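Local structure of putative HAD-hydrolase YfnB (3ED5) at residues V124-S129 with F149-T154. The protein is a putative hydrolase of the HAD-like superfamily, YjjG family, and probably acts as a 5'-nucleotidase. Sequence-based numbering, arbitrary orientation.
Sequences VTNGVS and FVSEDT. With FMT (formic acid), chain C.
Thr125 is bonded through both its backbone N and O to segment 149-154: its N donates to Phe149 O (3.1 Å), and its O accepts from Ser151 N (3.0 Å) at the point where the second strand gives way to a 3-10 turn. On one face of this parallel pair Val124 CG1 meets the Phe149 ring obliquely at CD2; on the other, Thr125 and Val150 lie side by side, CG2 against CG1. Val150 CG1 also touches Ser129 OG (3.7 Å), carrying the packing from the strand to the first turn of the helix that follows. Beyond the strand ends, Glu152 OE1 accepts from Ser129 N at 2.9 Å, the donor sitting 49° above the carboxylate plane, while OE2 rests against Ser129 CB. Glu152 CG lies between its own backbone N and carbonyl carbon (chi1 64°), and the chain runs on extended towards the helix start. The two strands belong to the beta-alpha-beta unit of strand 120-125, helix 129-138 and strand 147-150, the last being the outermost strand of the sheet in the Rossmann-like HAD core. Asn126 OD1 approaches Ser151 CB at 3.3 Å, and Asn126 ND2 is hydrogen-bonded to Lys158 O; a water joins Gly127 O, Ser151 OG and Glu152 N. Thr125 OG1, anti to its backbone N (chi1 -175°), accepts from Gly127 N at 3.0 Å in an ST turn and is also bonded to Gln132 NE2. A valine in its place would probably leave Gly127 N and Gln132 without this acceptor and let the loop shift. Arg66 forms a salt bridge with Glu152 OE1 and bonds Asn126 O, linking the loop after strand 120-125 and the 3-10 segment to helix 66-80. A formate, probably from the crystallisation liquor, accepts from Asn126 N, and the Thr125 side chain lies about 5 Å from that of Asp13, the probable nucleophile.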
ATOM      1  N   VAL A 124      -5.918  -4.401   3.590  1.00 31.42           N
ATOM      2  CA  VAL A 124      -4.774  -4.767   4.430  1.00 30.62           C
ATOM      3  C   VAL A 124      -3.658  -3.762   4.106  1.00 30.64           C
ATOM      4  O   VAL A 124      -3.158  -3.714   2.976  1.00 31.96           O
ATOM      5  CB  VAL A 124      -4.327  -6.262   4.289  1.00 31.50           C
ATOM      6  CG1 VAL A 124      -5.446  -7.187   4.923  1.00 30.77           C
ATOM      7  CG2 VAL A 124      -4.032  -6.647   2.791  1.00 33.97           C
ATOM      8  N   THR A 125      -3.354  -2.930   5.085  1.00 29.97           N
ATOM      9  CA  THR A 125      -2.406  -1.821   4.818  1.00 30.94           C
ATOM     10  C   THR A 125      -1.458  -1.530   5.989  1.00 31.39           C
ATOM     11  O   THR A 125      -1.847  -1.627   7.159  1.00 31.60           O
ATOM     12  CB  THR A 125      -3.181  -0.526   4.357  1.00 30.72           C
ATOM     13  OG1 THR A 125      -2.218   0.507   3.992  1.00 33.02           O
ATOM     14  CG2 THR A 125      -4.075   0.027   5.498  1.00 31.70           C
ATOM     15  N   ASN A 126      -0.209  -1.144   5.648  1.00 31.10           N
ATOM     16  CA  ASN A 126       0.765  -0.649   6.635  1.00 32.75           C
ATOM     17  C   ASN A 126       0.745   0.900   6.695  1.00 32.15           C
ATOM     18  O   ASN A 126       1.453   1.503   7.505  1.00 32.69           O
ATOM     19  CB  ASN A 126       2.196  -1.046   6.224  1.00 31.93           C
ATOM     20  CG  ASN A 126       2.533  -2.466   6.566  1.00 33.97           C
ATOM     21  OD1 ASN A 126       1.737  -3.177   7.205  1.00 33.23           O
ATOM     22  ND2 ASN A 126       3.704  -2.904   6.143  1.00 31.24           N
ATOM     23  N   GLY A 127      -0.070   1.525   5.851  1.00 32.67           N
ATOM     24  CA  GLY A 127      -0.167   2.996   5.812  1.00 32.84           C
ATOM     25  C   GLY A 127      -0.758   3.598   7.076  1.00 33.39           C
ATOM     26  O   GLY A 127      -1.486   2.958   7.810  1.00 33.13           O
ATOM     27  N   VAL A 128      -0.466   4.859   7.327  1.00 32.07           N
ATOM     28  CA  VAL A 128      -1.063   5.562   8.465  1.00 33.19           C
ATOM     29  C   VAL A 128      -2.604   5.483   8.404  1.00 33.76           C
ATOM     30  O   VAL A 128      -3.207   5.807   7.360  1.00 33.83           O
ATOM     31  CB  VAL A 128      -0.576   7.002   8.506  1.00 34.06           C
ATOM     32  CG1 VAL A 128      -1.319   7.817   9.602  1.00 34.43           C
ATOM     33  CG2 VAL A 128       0.939   6.982   8.738  1.00 34.61           C
ATOM     34  N   SER A 129      -3.221   5.068   9.518  1.00 32.18           N
ATOM     35  CA  SER A 129      -4.661   4.789   9.493  1.00 33.70           C
ATOM     36  C   SER A 129      -5.469   6.006   9.014  1.00 33.42           C
ATOM     37  O   SER A 129      -6.276   5.896   8.089  1.00 33.14           O
ATOM     38  CB  SER A 129      -5.169   4.331  10.867  1.00 33.64           C
ATOM     39  OG  SER A 129      -6.509   3.905  10.687  1.00 37.07           O
ATOM     40  N   PHE A 149      -7.945  -3.266   7.850  1.00 33.43           N
ATOM     41  CA  PHE A 149      -7.002  -3.724   8.850  1.00 33.53           C
ATOM     42  C   PHE A 149      -5.693  -2.959   8.707  1.00 33.38           C
ATOM     43  O   PHE A 149      -4.961  -3.150   7.736  1.00 32.55           O
ATOM     44  CB  PHE A 149      -6.751  -5.208   8.721  1.00 33.68           C
ATOM     45  CG  PHE A 149      -8.007  -6.028   8.841  1.00 33.74           C
ATOM     46  CD1 PHE A 149      -8.662  -6.164  10.085  1.00 34.72           C
ATOM     47  CD2 PHE A 149      -8.541  -6.645   7.729  1.00 35.89           C
ATOM     48  CE1 PHE A 149      -9.844  -6.934  10.221  1.00 35.54           C
ATOM     49  CE2 PHE A 149      -9.728  -7.437   7.852  1.00 32.17           C
ATOM     50  CZ  PHE A 149     -10.370  -7.563   9.106  1.00 32.63           C
ATOM     51  N   VAL A 150      -5.421  -2.131   9.711  1.00 33.34           N
ATOM     52  CA  VAL A 150      -4.230  -1.273   9.700  1.00 34.36           C
ATOM     53  C   VAL A 150      -3.151  -1.854  10.622  1.00 34.38           C
ATOM     54  O   VAL A 150      -3.457  -2.284  11.746  1.00 33.16           O
ATOM     55  CB  VAL A 150      -4.633   0.189  10.077  1.00 34.71           C
ATOM     56  CG1 VAL A 150      -5.659   0.727   9.055  1.00 34.72           C
ATOM     57  CG2 VAL A 150      -5.201   0.308  11.478  1.00 35.58           C
ATOM     58  N   SER A 151      -1.909  -1.885  10.146  1.00 33.06           N
ATOM     59  CA  SER A 151      -0.782  -2.455  10.914  1.00 33.41           C
ATOM     60  C   SER A 151      -0.706  -1.898  12.343  1.00 34.30           C
ATOM     61  O   SER A 151      -0.405  -2.613  13.286  1.00 34.61           O
ATOM     62  CB  SER A 151       0.568  -2.219  10.183  1.00 34.51           C
ATOM     63  OG  SER A 151       0.757  -0.838   9.917  1.00 34.89           O
ATOM     64  N   GLU A 152      -1.003  -0.607  12.498  1.00 34.70           N
ATOM     65  CA  GLU A 152      -0.770   0.085  13.776  1.00 35.77           C
ATOM     66  C   GLU A 152      -1.648  -0.423  14.912  1.00 36.13           C
ATOM     67  O   GLU A 152      -1.353  -0.205  16.088  1.00 36.62           O
ATOM     68  CB  GLU A 152      -0.921   1.608  13.588  1.00 35.57           C
ATOM     69  CG  GLU A 152      -2.331   2.063  13.175  1.00 36.03           C
ATOM     70  CD  GLU A 152      -2.349   3.515  12.751  1.00 38.27           C
ATOM     71  OE1 GLU A 152      -1.771   3.856  11.711  1.00 35.28           O
ATOM     72  OE2 GLU A 152      -2.938   4.329  13.474  1.00 41.36           O
ATOM     73  N   ASP A 153      -2.709  -1.142  14.564  1.00 36.40           N
ATOM     74  CA  ASP A 153      -3.574  -1.772  15.571  1.00 37.70           C
ATOM     75  C   ASP A 153      -3.072  -3.122  16.048  1.00 37.09           C
ATOM     76  O   ASP A 153      -3.618  -3.690  17.019  1.00 36.91           O
ATOM     77  CB  ASP A 153      -4.945  -2.030  14.952  1.00 38.35           C
ATOM     78  CG  ASP A 153      -5.781  -0.790  14.836  1.00 43.21           C
ATOM     79  OD1 ASP A 153      -5.331   0.328  15.213  1.00 44.47           O
ATOM     80  OD2 ASP A 153      -6.920  -0.944  14.335  1.00 47.10           O
ATOM     81  N   THR A 154      -2.071  -3.666  15.365  1.00 36.18           N
ATOM     82  CA  THR A 154      -1.717  -5.084  15.508  1.00 36.02           C
ATOM     83  C   THR A 154      -0.460  -5.332  16.317  1.00 36.26           C
ATOM     84  O   THR A 154      -0.251  -6.441  16.786  1.00 36.00           O
ATOM     85  CB  THR A 154      -1.530  -5.786  14.107  1.00 35.56           C
ATOM     86  OG1 THR A 154      -0.253  -5.425  13.539  1.00 36.67           O
ATOM     87  CG2 THR A 154      -2.666  -5.430  13.130  1.00 35.32           C
TER
HETATM   88  C   FMT C 237       1.988  -1.917   2.552  1.00 34.01           C
HETATM   89  O1  FMT C 237       2.715  -0.941   2.608  1.00 35.58           O
HETATM   90  O2  FMT C 237       0.889  -1.868   3.103  1.00 33.19           O
HETATM   91  O   HOH W   1      -1.101   0.988   9.800  1.00 43.34           O